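Acetyltransferase, GNAT family (Streptococcus pneumoniae, PDB 2ATR) probably transfers an acetyl group from acetyl-coenzyme A to an amine, as many GNAT-family enzymes do, although its own substrate is not known. Local coordinates at residues V67-L72 against S86-A91. Sequence-based numbering, arbitrary orientation.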
# COMPACT_ATOMS: atom_id res chain seq x y z
N VAL A 67 -11.83 2.70 -1.64
CA VAL A 67 -10.62 2.42 -0.91
C VAL A 67 -9.46 2.28 -1.95
O VAL A 67 -9.64 1.72 -3.04
CB VAL A 67 -10.75 1.14 -0.06
CG1 VAL A 67 -9.37 0.76 0.61
CG2 VAL A 67 -11.87 1.31 1.04
N PHE A 68 -8.32 2.88 -1.65
CA PHE A 68 -7.17 2.84 -2.59
C PHE A 68 -5.98 2.33 -1.80
O PHE A 68 -5.78 2.78 -0.66
CB PHE A 68 -6.88 4.23 -3.19
CG PHE A 68 -8.05 4.81 -3.97
CD1 PHE A 68 -8.18 4.57 -5.34
CD2 PHE A 68 -9.08 5.50 -3.30
CE1 PHE A 68 -9.25 5.09 -6.07
CE2 PHE A 68 -10.16 5.98 -4.01
CZ PHE A 68 -10.24 5.79 -5.41
N VAL A 69 -5.24 1.40 -2.39
CA VAL A 69 -4.00 0.87 -1.77
C VAL A 69 -2.95 1.91 -2.15
O VAL A 69 -2.47 1.96 -3.29
CB VAL A 69 -3.56 -0.56 -2.29
CG1 VAL A 69 -2.17 -0.94 -1.64
CG2 VAL A 69 -4.57 -1.65 -1.91
N GLN A 70 -2.68 2.82 -1.22
CA GLN A 70 -1.83 3.98 -1.53
C GLN A 70 -0.33 3.65 -1.45
O GLN A 70 0.42 3.91 -2.41
CB GLN A 70 -2.23 5.14 -0.64
CG GLN A 70 -1.36 6.41 -0.76
CD GLN A 70 -1.26 6.94 -2.20
OE1 GLN A 70 -2.16 6.74 -3.00
NE2 GLN A 70 -0.15 7.56 -2.53
N ASP A 71 0.13 3.06 -0.35
CA ASP A 71 1.55 2.63 -0.23
C ASP A 71 1.56 1.16 0.09
O ASP A 71 0.78 0.69 0.95
CB ASP A 71 2.34 3.37 0.90
CG ASP A 71 2.37 4.88 0.74
OD1 ASP A 71 2.46 5.40 -0.41
OD2 ASP A 71 2.32 5.57 1.78
N LEU A 72 2.39 0.41 -0.62
CA LEU A 72 2.74 -0.94 -0.23
C LEU A 72 4.26 -1.10 -0.36
O LEU A 72 4.81 -1.08 -1.49
CB LEU A 72 2.04 -1.98 -1.09
CG LEU A 72 2.31 -3.46 -0.77
CD1 LEU A 72 1.91 -3.78 0.69
CD2 LEU A 72 1.57 -4.40 -1.73
N SER A 86 0.59 -10.81 3.10
CA SER A 86 0.14 -10.66 4.45
C SER A 86 -0.37 -9.27 4.70
O SER A 86 -1.46 -9.13 5.23
CB SER A 86 1.31 -10.99 5.41
OG SER A 86 1.69 -12.32 5.16
N LEU A 87 0.42 -8.26 4.32
CA LEU A 87 0.03 -6.84 4.49
C LEU A 87 -1.34 -6.52 3.78
O LEU A 87 -2.26 -5.95 4.39
CB LEU A 87 1.13 -5.93 3.96
CG LEU A 87 2.39 -5.80 4.87
CD1 LEU A 87 3.45 -4.97 4.09
CD2 LEU A 87 2.02 -5.11 6.19
N MSE A 88 -1.43 -6.97 2.54
CA MSE A 88 -2.62 -6.84 1.70
C MSE A 88 -3.85 -7.54 2.33
O MSE A 88 -4.93 -6.96 2.46
CB MSE A 88 -2.30 -7.38 0.27
CG MSE A 88 -1.49 -6.38 -0.64
SE MSE A 88 -2.43 -4.95 -1.28
CE MSE A 88 -3.39 -5.84 -2.55
N LYS A 89 -3.68 -8.79 2.73
CA LYS A 89 -4.80 -9.57 3.32
C LYS A 89 -5.31 -8.98 4.62
O LYS A 89 -6.54 -8.83 4.77
CB LYS A 89 -4.47 -11.06 3.42
CG LYS A 89 -4.27 -11.73 2.05
CD LYS A 89 -3.69 -13.17 2.17
CE LYS A 89 -3.38 -13.77 0.84
NZ LYS A 89 -4.52 -13.67 -0.15
N GLU A 90 -4.42 -8.57 5.51
CA GLU A 90 -4.86 -7.87 6.76
C GLU A 90 -5.50 -6.50 6.56
O GLU A 90 -6.55 -6.20 7.18
CB GLU A 90 -3.76 -7.74 7.80
CG GLU A 90 -3.16 -9.08 8.26
CD GLU A 90 -4.21 -10.04 8.85
OE1 GLU A 90 -5.13 -9.57 9.55
OE2 GLU A 90 -4.11 -11.26 8.59
N ALA A 91 -4.87 -5.64 5.75
CA ALA A 91 -5.44 -4.30 5.55
C ALA A 91 -6.78 -4.39 4.82
O ALA A 91 -7.75 -3.80 5.28
CB ALA A 91 -4.47 -3.38 4.82
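Helix segment 86-91 runs back over strand segment 67-72, broadly antiparallel at 146°, with the two axes 10.5 Å apart at closest approach, and this packing illustrates how a short run of strand and helix can meet through only four side chains. Leu-72 does much of the work, and its two methyls are divided between neighbouring helix residues. With CG anti to the backbone N (chi1 -179°), its isobutyl group extends to the helix, where CD1 lies 3.9 Å from Leu-87 CD1 and CD2 lies 3.8 Å from Met-88 CG. Met-88, a selenomethionine here, starts off beside the interface rather than into it; bends at chi2 and chi3 fold the chain round until SE comes over the strand. There it sits at the fork of Val-69, 4.0 Å from both CG1 and CG2, the two side chains crossing at about a right angle. Between Val-69 and Leu-72 lies a classic beta bulge, in which Gln-70 and Asp-71 both face Arg-58 of the adjoining strand; Val-69 and Leu-72, the residues flanking it, both point to the helix. Phe-114 and Tyr-115 of helix 109-117 touch both Leu-72 and Met-88, while Ile-57 meets Met-88 from strand 52-61. The unit is the beta-alpha-beta crossover of the GNAT fold, strand 66-74 leading through helix 83-92 to parallel strand 100-102. No hydrogen bond or salt bridge spans the two segments, so the direct contact between them rests on van der Waals packing and the burial of apolar surface, 182 Å² in all.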